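Local coordinates for glycosyl hydrolase, family 31/fibronectin type III domain protein (Clostridium perfringens, PDB 4LKS) that binds galactose through a calcium-containing beta-sandwich carbohydrate-binding module of a family 31 glycoside hydrolase, probably helping to keep the enzyme on galactose-bearing glycans, at residues A28-S33 and S65-L70; W52-Q57 and K155-A160; Y74-I79 and I136-L141. All blocks are in the same frame, centred on the assembly; numbering follows the deposited sequence. Where two conformers were deposited one is given.

Interaction 1: residues A28-S33 and S65-L70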
ATOM      1  N   ALA A  28       5.256   8.655  -4.843  1.00  9.81           N
ATOM      2  CA  ALA A  28       6.058   7.600  -4.226  1.00  9.14           C
ATOM      3  C   ALA A  28       7.514   8.045  -4.223  1.00 11.91           C
ATOM      4  O   ALA A  28       8.113   8.229  -5.289  1.00 13.40           O
ATOM      5  CB  ALA A  28       5.899   6.277  -4.969  1.00  9.45           C
ATOM      6  N   ILE A  29       8.084   8.221  -3.039  1.00  9.51           N
ATOM      7  CA  ILE A  29       9.438   8.762  -2.957  1.00 12.28           C
ATOM      8  C   ILE A  29      10.494   7.729  -2.596  1.00 14.11           C
ATOM      9  O   ILE A  29      11.688   7.980  -2.752  1.00 14.18           O
ATOM     10  CB  ILE A  29       9.532   9.961  -1.993  1.00 11.07           C
ATOM     11  CG1 ILE A  29       9.164   9.547  -0.566  1.00 11.83           C
ATOM     12  CG2 ILE A  29       8.668  11.117  -2.482  1.00 13.00           C
ATOM     13  CD1 ILE A  29       9.651  10.541   0.475  1.00 13.02           C
ATOM     14  N   TYR A  30      10.065   6.561  -2.131  1.00 11.02           N
ATOM     15  CA  TYR A  30      11.003   5.507  -1.755  1.00 10.25           C
ATOM     16  C   TYR A  30      10.320   4.149  -1.721  1.00 13.65           C
ATOM     17  O   TYR A  30       9.146   4.046  -1.378  1.00 11.55           O
ATOM     18  CB  TYR A  30      11.608   5.815  -0.377  1.00 14.89           C
ATOM     19  CG  TYR A  30      12.448   4.698   0.185  1.00 21.21           C
ATOM     20  CD1 TYR A  30      13.798   4.587  -0.119  1.00 34.02           C
ATOM     21  CD2 TYR A  30      11.886   3.746   1.021  1.00 20.18           C
ATOM     22  CE1 TYR A  30      14.556   3.549   0.400  1.00 32.76           C
ATOM     23  CE2 TYR A  30      12.627   2.712   1.534  1.00 34.18           C
ATOM     24  CZ  TYR A  30      13.959   2.619   1.229  1.00 29.72           C
ATOM     25  OH  TYR A  30      14.692   1.581   1.755  1.00 38.22           O
ATOM     26  N   ALA A  31      11.057   3.103  -2.072  1.00 10.88           N
ATOM     27  CA  ALA A  31      10.641   1.744  -1.788  1.00 11.43           C
ATOM     28  C   ALA A  31      11.879   0.908  -1.537  1.00 12.32           C
ATOM     29  O   ALA A  31      12.955   1.215  -2.053  1.00 12.87           O
ATOM     30  CB  ALA A  31       9.831   1.160  -2.942  1.00 11.93           C
ATOM     31  N   THR A  32      11.721  -0.152  -0.757  1.00 10.80           N
ATOM     32  CA  THR A  32      12.851  -1.010  -0.405  1.00 11.80           C
ATOM     33  C   THR A  32      13.526  -1.542  -1.663  1.00 12.88           C
ATOM     34  O   THR A  32      14.764  -1.573  -1.769  1.00 14.34           O
ATOM     35  CB  THR A  32      12.382  -2.190   0.419  1.00 11.83           C
ATOM     36  OG1 THR A  32      11.597  -1.723   1.527  1.00 12.47           O
ATOM     37  CG2 THR A  32      13.575  -2.975   0.934  1.00 13.94           C
ATOM     38  N   SER A  33      12.706  -1.960  -2.617  1.00 10.41           N
ATOM     39  CA  SER A  33      13.207  -2.456  -3.885  1.00 12.88           C
ATOM     40  C   SER A  33      12.099  -2.383  -4.920  1.00 12.98           C
ATOM     41  O   SER A  33      10.928  -2.165  -4.573  1.00 11.50           O
ATOM     42  CB  SER A  33      13.724  -3.884  -3.738  1.00 12.79           C
ATOM     43  OG  SER A  33      12.710  -4.783  -3.338  1.00 12.17           O
ATOM     44  N   SER A  65       8.895  -2.024   2.154  1.00  8.89           N
ATOM     45  CA  SER A  65       8.007  -0.899   2.371  0.68  9.13           C
ATOM     46  C   SER A  65       8.058   0.081   1.210  1.00  8.79           C
ATOM     47  O   SER A  65       8.981   0.066   0.365  1.00 10.54           O
ATOM     48  CB  SER A  65       8.339  -0.194   3.690  0.68 12.79           C
ATOM     49  OG  SER A  65       9.516   0.575   3.557  0.68 11.16           O
ATOM     50  N   ILE A  66       7.038   0.918   1.164  1.00  8.72           N
ATOM     51  CA  ILE A  66       6.952   1.980   0.180  1.00  9.64           C
ATOM     52  C   ILE A  66       6.514   3.241   0.920  1.00  8.66           C
ATOM     53  O   ILE A  66       5.636   3.185   1.785  1.00  8.25           O
ATOM     54  CB  ILE A  66       5.986   1.616  -0.981  1.00 10.00           C
ATOM     55  CG1 ILE A  66       5.931   2.749  -2.002  1.00  9.70           C
ATOM     56  CG2 ILE A  66       4.580   1.255  -0.466  1.00 10.81           C
ATOM     57  CD1 ILE A  66       5.230   2.361  -3.292  1.00 10.01           C
ATOM     58  N   THR A  67       7.134   4.372   0.601  1.00  7.90           N
ATOM     59  CA  THR A  67       6.785   5.640   1.237  1.00  8.96           C
ATOM     60  C   THR A  67       6.143   6.580   0.226  1.00  9.91           C
ATOM     61  O   THR A  67       6.713   6.846  -0.843  1.00 10.35           O
ATOM     62  CB  THR A  67       8.000   6.343   1.840  1.00 11.99           C
ATOM     63  OG1 THR A  67       8.586   5.505   2.842  1.00 12.16           O
ATOM     64  CG2 THR A  67       7.582   7.680   2.465  1.00 11.35           C
ATOM     65  N   ILE A  68       4.944   7.047   0.566  1.00  8.47           N
ATOM     66  CA  ILE A  68       4.198   8.010  -0.234  1.00  8.90           C
ATOM     67  C   ILE A  68       4.259   9.384   0.421  1.00  9.17           C
ATOM     68  O   ILE A  68       3.982   9.535   1.627  1.00 10.41           O
ATOM     69  CB  ILE A  68       2.716   7.604  -0.361  1.00  8.94           C
ATOM     70  CG1 ILE A  68       2.576   6.146  -0.832  1.00  7.36           C
ATOM     71  CG2 ILE A  68       1.951   8.597  -1.268  1.00  9.38           C
ATOM     72  CD1 ILE A  68       3.376   5.763  -2.091  1.00  9.68           C
ATOM     73  N   LYS A  69       4.634  10.383  -0.376  1.00 10.26           N
ATOM     74  CA  LYS A  69       4.633  11.776   0.043  1.00 10.10           C
ATOM     75  C   LYS A  69       3.400  12.456  -0.530  1.00  9.75           C
ATOM     76  O   LYS A  69       3.104  12.291  -1.712  1.00 11.28           O
ATOM     77  CB  LYS A  69       5.887  12.474  -0.498  1.00 11.31           C
ATOM     78  CG  LYS A  69       5.948  13.961  -0.196  1.00 12.43           C
ATOM     79  CD  LYS A  69       7.132  14.601  -0.909  1.00 14.58           C
ATOM     80  CE  LYS A  69       7.142  16.096  -0.693  1.00 16.68           C
ATOM     81  NZ  LYS A  69       8.366  16.716  -1.289  1.00 20.85           N
ATOM     82  N   LEU A  70       2.689  13.215   0.300  1.00  9.32           N
ATOM     83  CA  LEU A  70       1.508  13.966  -0.141  1.00  8.39           C
ATOM     84  C   LEU A  70       1.935  15.408  -0.420  1.00 13.26           C
ATOM     85  O   LEU A  70       2.989  15.849   0.052  1.00 13.64           O
ATOM     86  CB  LEU A  70       0.394  13.887   0.915  1.00  9.79           C
ATOM     87  CG  LEU A  70      -0.111  12.447   1.117  1.00 13.69           C
ATOM     88  CD1 LEU A  70       0.573  11.789   2.291  1.00 16.95           C
ATOM     89  CD2 LEU A  70      -1.627  12.410   1.297  1.00 18.52           C
TER
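Ile-29 spreads its two branches over neighbouring side chains of the opposite strand. With chi1 at 62°, Ile-29 CG1 lies between the backbone N and the carbonyl carbon and comes within 3.9 Å of Thr-67 CG2, the two side chains crossing at a slant. The other branch, CG2, reaches Lys-69 CB at 3.7 Å, and here the side chains cross at about a right angle before the extended lysine runs away. Ile-29 is the extra residue of a beta bulge: Ala-28 pairs with Ile-68 and Tyr-30 with Thr-67, so the register slips by one between them. Thr-67 is gripped from both bulge residues, its O taking the Ile-29 N-H at 2.9 Å and its N giving a nearly straight bond (171°) to Tyr-30 O. Tyr-30 is on the same face as Thr-67, its CD2 4.2 Å from Thr-67 OG1. On the other face Ala-28 CB meets Ile-68 CD1 at 3.9 Å and Ala-31 CB lies by Ile-66 CG1. Past the strand end, Thr-32 bonds Ser-65 twice: its N to Ser-65 O, and its OG1, beside its own backbone N, receives Ser-65 N at 2.8 Å. Strand 26-31 is an edge strand of the five-strand sheet; strand 64-70 is bonded on its other side to strand 140-148, and Ile-68 packs inward on Leu-162 and Phe-164 of strand 158-166.

Interaction 2: residues W52-Q57 and K155-A160; sequences WHSAYQ and KYASAA. With CA (calcium ion), chain C; GAL (beta-D-galactopyranose), chain D.
Trp-52 and His-53 pair with Ala-159 and Ser-158 in a short antiparallel edge of the four-strand sheet, which runs on into loops forming the galactose pocket. Trp-52 N to Ala-159 O and Ala-159 N to Trp-52 O are both 3.0 Å. Beyond them Ser-54 grips Ala-157 at both ends: its N meets Ala-157 O, and its OG, set between the backbone N and the carbonyl carbon (chi1 66°), accepts Ala-157 N at 2.9 Å. That OG also donates to a water that bonds Ala-55 O and Lys-155 O. In this F5/8 type C beta-sandwich the loops at one end hold the sugar. His-53 ND1 bonds Ser-54 O at 2.7 Å in the plane of the imidazole, which fixes the ring's rotation and presents NE2 to galactose O4, also at 2.7 Å. One face of the Tyr-56 ring packs on the sugar, galactose C5 sitting 3.6 Å above its centre. Tyr-156 wedges between these residues: CD1 lies 3.5 Å from His-53 CE1, CD2 touches Tyr-56 CB, and its outer end borders galactose C6. The His-53 and Tyr-156 rings are slid apart, 30° from parallel. Arg-84 and Asn-89 bond the sugar too. At the far end, Ala-160 O binds the calcium ion at 2.4 Å, alongside Asn-42, Asp-45, Asp-47 and Thr-50.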
ATOM      1  N   TRP A  52       3.457  -1.388  -8.341  1.00  9.55           N
ATOM      2  CA  TRP A  52       4.776  -1.500  -7.730  1.00  8.13           C
ATOM      3  C   TRP A  52       4.952  -2.959  -7.337  1.00  8.73           C
ATOM      4  O   TRP A  52       4.011  -3.579  -6.835  1.00  8.71           O
ATOM      5  CB  TRP A  52       4.880  -0.613  -6.485  1.00  9.73           C
ATOM      6  CG  TRP A  52       6.057  -0.982  -5.622  1.00  9.34           C
ATOM      7  CD1 TRP A  52       7.372  -0.968  -5.987  1.00 10.35           C
ATOM      8  CD2 TRP A  52       6.024  -1.427  -4.258  1.00  9.14           C
ATOM      9  NE1 TRP A  52       8.161  -1.381  -4.942  1.00 10.56           N
ATOM     10  CE2 TRP A  52       7.362  -1.663  -3.866  1.00 10.15           C
ATOM     11  CE3 TRP A  52       4.999  -1.645  -3.330  1.00  9.28           C
ATOM     12  CZ2 TRP A  52       7.702  -2.110  -2.581  1.00  9.69           C
ATOM     13  CZ3 TRP A  52       5.340  -2.086  -2.043  1.00 11.56           C
ATOM     14  CH2 TRP A  52       6.679  -2.312  -1.688  1.00 11.43           C
ATOM     15  N   HIS A  53       6.142  -3.510  -7.572  1.00  8.95           N
ATOM     16  CA  HIS A  53       6.465  -4.873  -7.163  1.00  8.27           C
ATOM     17  C   HIS A  53       7.886  -4.855  -6.632  1.00  9.62           C
ATOM     18  O   HIS A  53       8.780  -4.288  -7.262  1.00 12.00           O
ATOM     19  CB  HIS A  53       6.363  -5.815  -8.374  1.00 10.31           C
ATOM     20  CG  HIS A  53       6.293  -7.274  -8.033  1.00 11.19           C
ATOM     21  ND1 HIS A  53       7.303  -7.948  -7.381  1.00 13.00           N
ATOM     22  CD2 HIS A  53       5.345  -8.205  -8.314  1.00 10.97           C
ATOM     23  CE1 HIS A  53       6.973  -9.224  -7.250  1.00 13.08           C
ATOM     24  NE2 HIS A  53       5.792  -9.403  -7.816  1.00 14.13           N
ATOM     25  N   SER A  54       8.094  -5.441  -5.456  1.00 10.92           N
ATOM     26  CA  SER A  54       9.424  -5.474  -4.867  1.00 11.41           C
ATOM     27  C   SER A  54      10.256  -6.564  -5.554  1.00 13.58           C
ATOM     28  O   SER A  54       9.722  -7.393  -6.305  1.00 12.74           O
ATOM     29  CB  SER A  54       9.346  -5.675  -3.338  1.00 10.40           C
ATOM     30  OG  SER A  54       8.820  -6.939  -2.971  1.00 10.91           O
ATOM     31  N   ALA A  55      11.558  -6.553  -5.303  1.00 14.09           N
ATOM     32  CA  ALA A  55      12.466  -7.505  -5.953  1.00 14.47           C
ATOM     33  C   ALA A  55      12.155  -8.940  -5.544  1.00 13.47           C
ATOM     34  O   ALA A  55      11.697  -9.195  -4.429  1.00 17.15           O
ATOM     35  CB  ALA A  55      13.915  -7.148  -5.652  1.00 14.97           C
ATOM     36  N   TYR A  56      12.399  -9.891  -6.449  1.00 13.71           N
ATOM     37  CA  TYR A  56      12.001 -11.273  -6.200  1.00 14.01           C
ATOM     38  C   TYR A  56      13.079 -12.291  -6.554  1.00 21.94           C
ATOM     39  O   TYR A  56      12.778 -13.441  -6.886  1.00 23.17           O
ATOM     40  CB  TYR A  56      10.682 -11.615  -6.904  1.00 15.89           C
ATOM     41  CG  TYR A  56      10.638 -11.364  -8.396  1.00 18.08           C
ATOM     42  CD1 TYR A  56      11.065 -12.328  -9.300  1.00 18.78           C
ATOM     43  CD2 TYR A  56      10.127 -10.178  -8.898  1.00 15.51           C
ATOM     44  CE1 TYR A  56      11.001 -12.108 -10.663  1.00 21.69           C
ATOM     45  CE2 TYR A  56      10.060  -9.945 -10.250  1.00 18.03           C
ATOM     46  CZ  TYR A  56      10.503 -10.908 -11.131  1.00 18.68           C
ATOM     47  OH  TYR A  56      10.425 -10.661 -12.482  1.00 20.25           O
ATOM     48  N   GLN A  57      14.330 -11.865  -6.459  1.00 16.86           N
ATOM     49  CA  GLN A  57      15.441 -12.800  -6.576  1.00 22.71           C
ATOM     50  C   GLN A  57      15.502 -13.689  -5.340  1.00 21.93           C
ATOM     51  O   GLN A  57      14.901 -13.372  -4.318  1.00 27.45           O
ATOM     52  CB  GLN A  57      16.751 -12.053  -6.802  1.00 21.69           C
ATOM     53  CG  GLN A  57      16.767 -11.302  -8.124  1.00 28.19           C
ATOM     54  CD  GLN A  57      16.204 -12.135  -9.264  1.00 44.68           C
ATOM     55  OE1 GLN A  57      16.645 -13.261  -9.506  1.00 43.46           O
ATOM     56  NE2 GLN A  57      15.212 -11.591  -9.961  1.00 31.37           N
ATOM     57  N   LYS A 155       7.728 -13.352   0.366  1.00 13.46           N
ATOM     58  CA  LYS A 155       9.017 -12.934  -0.170  1.00 13.15           C
ATOM     59  C   LYS A 155       8.978 -11.576  -0.858  1.00 14.61           C
ATOM     60  O   LYS A 155       9.925 -10.807  -0.761  1.00 16.05           O
ATOM     61  CB  LYS A 155       9.572 -13.987  -1.138  1.00 20.47           C
ATOM     62  CG  LYS A 155      11.089 -13.912  -1.298  1.00 48.15           C
ATOM     63  CD  LYS A 155      11.494 -13.300  -2.631  1.00 48.77           C
ATOM     64  CE  LYS A 155      12.063 -14.352  -3.561  1.00 37.70           C
ATOM     65  NZ  LYS A 155      11.118 -15.485  -3.797  1.00 38.56           N
ATOM     66  N   TYR A 156       7.889 -11.296  -1.570  1.00 14.83           N
ATOM     67  CA  TYR A 156       7.776 -10.046  -2.321  1.00 13.43           C
ATOM     68  C   TYR A 156       6.372  -9.467  -2.188  1.00 11.00           C
ATOM     69  O   TYR A 156       5.409 -10.192  -1.918  1.00 11.38           O
ATOM     70  CB  TYR A 156       8.148 -10.251  -3.801  1.00 13.27           C
ATOM     71  CG  TYR A 156       7.615 -11.538  -4.398  1.00 16.74           C
ATOM     72  CD1 TYR A 156       6.298 -11.642  -4.851  1.00 14.79           C
ATOM     73  CD2 TYR A 156       8.431 -12.658  -4.514  1.00 16.43           C
ATOM     74  CE1 TYR A 156       5.819 -12.828  -5.391  1.00 14.59           C
ATOM     75  CE2 TYR A 156       7.956 -13.837  -5.052  1.00 17.23           C
ATOM     76  CZ  TYR A 156       6.660 -13.918  -5.491  1.00 19.34           C
ATOM     77  OH  TYR A 156       6.215 -15.108  -6.021  1.00 21.93           O
ATOM     78  N   ALA A 157       6.267  -8.153  -2.380  1.00 10.95           N
ATOM     79  CA  ALA A 157       4.992  -7.455  -2.259  1.00  9.44           C
ATOM     80  C   ALA A 157       4.689  -6.717  -3.552  1.00  8.89           C
ATOM     81  O   ALA A 157       5.596  -6.309  -4.279  1.00 11.53           O
ATOM     82  CB  ALA A 157       5.050  -6.464  -1.131  1.00  9.36           C
ATOM     83  N   SER A 158       3.404  -6.520  -3.820  1.00 10.21           N
ATOM     84  CA  SER A 158       2.995  -5.669  -4.928  1.00  8.65           C
ATOM     85  C   SER A 158       1.792  -4.845  -4.504  1.00 12.17           C
ATOM     86  O   SER A 158       1.146  -5.145  -3.504  1.00 11.43           O
ATOM     87  CB  SER A 158       2.677  -6.489  -6.180  1.00 12.22           C
ATOM     88  OG  SER A 158       1.642  -7.427  -5.945  1.00 11.38           O
ATOM     89  N   ALA A 159       1.516  -3.794  -5.259  1.00  9.40           N
ATOM     90  CA  ALA A 159       0.350  -2.963  -5.001  1.00  8.02           C
ATOM     91  C   ALA A 159      -0.004  -2.295  -6.299  1.00  8.97           C
ATOM     92  O   ALA A 159       0.867  -1.697  -6.932  1.00  9.49           O
ATOM     93  CB  ALA A 159       0.668  -1.914  -3.956  1.00 10.73           C
ATOM     94  N   ALA A 160      -1.274  -2.381  -6.693  1.00 10.41           N
ATOM     95  CA  ALA A 160      -1.745  -1.652  -7.870  1.00  8.84           C
ATOM     96  C   ALA A 160      -2.078  -0.201  -7.524  1.00  8.05           C
ATOM     97  O   ALA A 160      -1.787   0.706  -8.301  1.00  9.97           O
ATOM     98  CB  ALA A 160      -2.946  -2.342  -8.477  1.00 11.00           C
TER
HETATM   99 CA    CA C 201      -1.097   1.628 -10.344  0.63  9.62          CA
HETATM  100  C1  GAL D 202       6.138 -13.521 -12.231  1.00 39.53           C
HETATM  101  C2  GAL D 202       5.454 -12.140 -12.229  1.00 29.99           C
HETATM  102  C3  GAL D 202       6.364 -11.093 -11.607  1.00 25.64           C
HETATM  103  C4  GAL D 202       6.758 -11.540 -10.190  1.00 21.98           C
HETATM  104  C5  GAL D 202       7.424 -12.899 -10.273  1.00 23.07           C
HETATM  105  C6  GAL D 202       7.762 -13.503  -8.908  1.00 27.58           C
HETATM  106  O1  GAL D 202       5.261 -14.514 -12.690  1.00 43.90           O
HETATM  107  O2  GAL D 202       5.124 -11.690 -13.548  1.00 29.57           O
HETATM  108  O3  GAL D 202       5.688  -9.843 -11.503  1.00 20.30           O
HETATM  109  O4  GAL D 202       5.592 -11.654  -9.377  1.00 19.41           O
HETATM  110  O5  GAL D 202       6.548 -13.862 -10.906  1.00 26.40           O
HETATM  111  O6  GAL D 202       8.443 -14.745  -9.045  1.00 31.63           O
HETATM  112  O   HOH W   1      10.846  -8.531  -2.004  1.00 15.09           O
HETATM  113  O   HOH W   2      10.850 -15.616  -6.551  1.00 38.65           O

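Interaction 3: residues Y74-I79 and I136-L141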
ATOM      1  N   TYR A  74      -1.992  16.282   5.407  1.00 10.71           N
ATOM      2  CA  TYR A  74      -3.429  16.055   5.484  1.00 10.76           C
ATOM      3  C   TYR A  74      -3.778  15.347   6.777  1.00 10.74           C
ATOM      4  O   TYR A  74      -2.998  14.531   7.286  1.00 10.60           O
ATOM      5  CB  TYR A  74      -3.910  15.158   4.337  1.00 11.17           C
ATOM      6  CG  TYR A  74      -3.873  15.798   2.971  1.00 11.47           C
ATOM      7  CD1 TYR A  74      -2.714  15.779   2.211  1.00 11.45           C
ATOM      8  CD2 TYR A  74      -5.008  16.409   2.443  1.00 11.94           C
ATOM      9  CE1 TYR A  74      -2.679  16.358   0.953  1.00 12.33           C
ATOM     10  CE2 TYR A  74      -4.986  16.989   1.191  1.00 13.31           C
ATOM     11  CZ  TYR A  74      -3.819  16.961   0.452  1.00 13.26           C
ATOM     12  OH  TYR A  74      -3.794  17.539  -0.802  1.00 14.90           O
ATOM     13  N   ASP A  75      -4.974  15.609   7.287  1.00  9.49           N
ATOM     14  CA  ASP A  75      -5.530  14.810   8.369  1.00  9.79           C
ATOM     15  C   ASP A  75      -6.067  13.533   7.737  1.00 11.69           C
ATOM     16  O   ASP A  75      -7.139  13.546   7.117  1.00 13.54           O
ATOM     17  CB  ASP A  75      -6.663  15.555   9.078  1.00 11.37           C
ATOM     18  CG  ASP A  75      -6.191  16.812   9.797  1.00 13.07           C
ATOM     19  OD1 ASP A  75      -4.974  16.972  10.024  1.00 12.20           O
ATOM     20  OD2 ASP A  75      -7.058  17.635  10.166  1.00 17.66           O
ATOM     21  N   LEU A  76      -5.295  12.452   7.848  1.00  8.77           N
ATOM     22  CA  LEU A  76      -5.637  11.186   7.189  1.00  8.97           C
ATOM     23  C   LEU A  76      -6.357  10.235   8.124  1.00  9.99           C
ATOM     24  O   LEU A  76      -6.004  10.142   9.299  1.00 10.22           O
ATOM     25  CB  LEU A  76      -4.368  10.471   6.715  1.00  9.07           C
ATOM     26  CG  LEU A  76      -3.503  11.134   5.644  1.00  8.53           C
ATOM     27  CD1 LEU A  76      -2.266  10.291   5.374  1.00  9.93           C
ATOM     28  CD2 LEU A  76      -4.287  11.317   4.356  1.00  9.95           C
ATOM     29  N   ASN A  77      -7.346   9.497   7.614  1.00  9.31           N
ATOM     30  CA  ASN A  77      -7.932   8.448   8.461  1.00 11.35           C
ATOM     31  C   ASN A  77      -8.319   7.150   7.760  1.00  8.75           C
ATOM     32  O   ASN A  77      -8.958   6.277   8.352  1.00  8.90           O
ATOM     33  CB  ASN A  77      -9.094   8.974   9.307  1.00 14.09           C
ATOM     34  CG  ASN A  77     -10.221   9.527   8.474  1.00 16.37           C
ATOM     35  OD1 ASN A  77     -10.366   9.198   7.304  1.00 15.03           O
ATOM     36  ND2 ASN A  77     -11.038  10.382   9.085  1.00 21.79           N
ATOM     37  N   GLN A  78      -7.908   7.008   6.505  1.00  8.94           N
ATOM     38  CA  GLN A  78      -8.110   5.753   5.805  1.00  8.31           C
ATOM     39  C   GLN A  78      -7.176   5.672   4.615  1.00  7.51           C
ATOM     40  O   GLN A  78      -6.871   6.700   3.995  1.00  8.44           O
ATOM     41  CB  GLN A  78      -9.571   5.625   5.346  1.00  8.67           C
ATOM     42  CG  GLN A  78      -9.920   4.295   4.698  1.00  8.31           C
ATOM     43  CD  GLN A  78     -11.375   4.209   4.305  1.00  9.38           C
ATOM     44  OE1 GLN A  78     -12.249   4.627   5.063  1.00 11.12           O
ATOM     45  NE2 GLN A  78     -11.647   3.643   3.127  1.00  9.71           N
ATOM     46  N   ILE A  79      -6.715   4.465   4.293  1.00  7.72           N
ATOM     47  CA  ILE A  79      -6.174   4.205   2.963  1.00  8.03           C
ATOM     48  C   ILE A  79      -6.849   2.961   2.430  1.00  9.15           C
ATOM     49  O   ILE A  79      -7.305   2.143   3.218  1.00  9.90           O
ATOM     50  CB  ILE A  79      -4.636   4.024   2.924  1.00  9.04           C
ATOM     51  CG1 ILE A  79      -4.202   2.790   3.715  1.00 10.96           C
ATOM     52  CG2 ILE A  79      -3.936   5.290   3.423  1.00 10.10           C
ATOM     53  CD1 ILE A  79      -2.742   2.415   3.495  1.00 12.42           C
ATOM     54  N   ILE A 136      -4.824  11.180  11.796  1.00  8.68           N
ATOM     55  CA  ILE A 136      -3.467  11.642  12.068  1.00  9.44           C
ATOM     56  C   ILE A 136      -2.990  12.546  10.933  1.00 10.01           C
ATOM     57  O   ILE A 136      -3.159  12.243   9.755  1.00  9.33           O
ATOM     58  CB  ILE A 136      -2.503  10.450  12.315  1.00  8.69           C
ATOM     59  CG1 ILE A 136      -1.097  10.941  12.674  1.00 10.42           C
ATOM     60  CG2 ILE A 136      -2.483   9.493  11.115  1.00 11.15           C
ATOM     61  CD1 ILE A 136      -0.239   9.863  13.349  1.00  9.79           C
ATOM     62  N   ASN A 137      -2.435  13.693  11.304  1.00  8.14           N
ATOM     63  CA  ASN A 137      -1.930  14.655  10.339  1.00 10.16           C
ATOM     64  C   ASN A 137      -0.580  14.177   9.818  1.00  9.44           C
ATOM     65  O   ASN A 137       0.318  13.873  10.598  1.00 12.22           O
ATOM     66  CB  ASN A 137      -1.812  16.019  11.018  1.00 12.15           C
ATOM     67  CG  ASN A 137      -1.359  17.112  10.073  1.00 10.83           C
ATOM     68  OD1 ASN A 137      -0.209  17.548  10.116  1.00 13.94           O
ATOM     69  ND2 ASN A 137      -2.274  17.585   9.228  1.00 10.60           N
ATOM     70  N   ALA A 138      -0.443  14.082   8.496  1.00  8.84           N
ATOM     71  CA  ALA A 138       0.735  13.462   7.905  1.00 10.74           C
ATOM     72  C   ALA A 138       0.985  13.977   6.508  1.00 10.26           C
ATOM     73  O   ALA A 138       0.037  14.211   5.742  1.00 10.32           O
ATOM     74  CB  ALA A 138       0.549  11.950   7.855  1.00 12.89           C
ATOM     75  N   GLN A 139       2.260  14.119   6.158  1.00  9.47           N
ATOM     76  CA  GLN A 139       2.632  14.384   4.768  1.00  9.28           C
ATOM     77  C   GLN A 139       3.341  13.174   4.147  1.00 10.22           C
ATOM     78  O   GLN A 139       3.558  13.111   2.941  1.00 10.57           O
ATOM     79  CB  GLN A 139       3.500  15.642   4.641  1.00 11.91           C
ATOM     80  CG  GLN A 139       3.777  15.999   3.187  1.00 11.91           C
ATOM     81  CD  GLN A 139       4.422  17.354   2.993  1.00 16.61           C
ATOM     82  OE1 GLN A 139       4.872  17.991   3.948  1.00 16.11           O
ATOM     83  NE2 GLN A 139       4.479  17.798   1.743  1.00 15.64           N
ATOM     84  N   TYR A 140       3.707  12.208   4.982  1.00  8.64           N
ATOM     85  CA  TYR A 140       4.337  10.982   4.486  1.00  8.23           C
ATOM     86  C   TYR A 140       3.674   9.788   5.136  1.00  8.24           C
ATOM     87  O   TYR A 140       3.368   9.807   6.338  1.00  9.54           O
ATOM     88  CB  TYR A 140       5.839  10.964   4.821  1.00  8.98           C
ATOM     89  CG  TYR A 140       6.589  12.165   4.304  1.00  8.84           C
ATOM     90  CD1 TYR A 140       6.602  13.362   5.023  1.00 10.09           C
ATOM     91  CD2 TYR A 140       7.283  12.103   3.106  1.00 12.54           C
ATOM     92  CE1 TYR A 140       7.283  14.471   4.549  1.00 11.78           C
ATOM     93  CE2 TYR A 140       7.962  13.200   2.625  1.00 12.32           C
ATOM     94  CZ  TYR A 140       7.958  14.378   3.351  1.00 11.86           C
ATOM     95  OH  TYR A 140       8.639  15.469   2.859  1.00 15.79           O
ATOM     96  N   LEU A 141       3.467   8.734   4.352  1.00  7.77           N
ATOM     97  CA  LEU A 141       2.957   7.485   4.886  1.00  7.39           C
ATOM     98  C   LEU A 141       3.838   6.358   4.376  1.00  8.45           C
ATOM     99  O   LEU A 141       4.050   6.231   3.177  1.00  7.97           O
ATOM    100  CB  LEU A 141       1.485   7.271   4.472  1.00 10.21           C
ATOM    101  CG  LEU A 141       0.799   6.024   5.056  1.00  8.05           C
ATOM    102  CD1 LEU A 141      -0.690   6.270   5.381  1.00  8.23           C
ATOM    103  CD2 LEU A 141       0.962   4.809   4.137  1.00  9.45           C
TER
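Leu-76 reaches from its own strand toward Ile-136, Ala-138 and Leu-141, and its side chain can be followed outward. CB sits 3.7 Å from Ile-136 O, the carbonyl that accepts the Leu-76 backbone N-H. CG, with chi1 at -64°, lies beside the backbone N, and from there chi2 of 177° carries CD1 out anti to CA. That methyl then does the packing: CD1 lies 4.1 Å from Ala-138 CB and 4.3 Å from Leu-141 CD1. Leu-141 CD1 in turn is met by Ile-79 CG2 at 3.9 Å, the two side chains slanting across one another. Phe-164 of strand 158-166 touches all three of Leu-76, Ile-79 and Leu-141, so this apolar group belongs to the interior between the sheets.

The other face is polar. Asp-75 OD1 accepts Asn-137 ND2 at 2.9 Å, the amide coming in nearly in line with the C-O bond, while the carboxylate and amide planes stand 73° apart. Backbone bonds run in both directions between Tyr-74 and Ala-138 and between Leu-76 and Ile-136, making a short, strongly twisted antiparallel ladder with the non-hydrogen-bonded pair Asp-75 and Asn-137 in the middle.

The chain turns a corner at Gln-139; Gln-139 and Tyr-140 together oppose Ser-100, as in a classic beta bulge. Before the corner it pairs with strand 73-82 in the four-strand sheet; after it, it runs in the five-strand sheet. One chain thus passes directly from one sheet to the other at the end of the beta-sandwich, as fits the F5/8 type C fold.

How the interactions relate
Interactions 1 and 3 meet at strand 64-70: Ile-68 and Leu-70 bond through their N atoms to Leu-141 and Gln-139, joining the second strand of the five-strand sheet to the corner where the chain changes sheets. Interactions 1 and 2 also touch, through Ser-33, which bonds Trp-52 NE1 and Ala-55 N. Interaction 2 shares its sheet with interaction 3 but lies on the opposite side of the chain's centre, about 24 Å away between centres. Interaction 1 is only partly buried and mostly backbone pairing with small apolar contacts; interaction 3 adds a leucine-isoleucine interior and a polar outer pair; only interaction 2, also buried, brings two aromatic rings against each other across its segments and holds the sugar and the calcium ion.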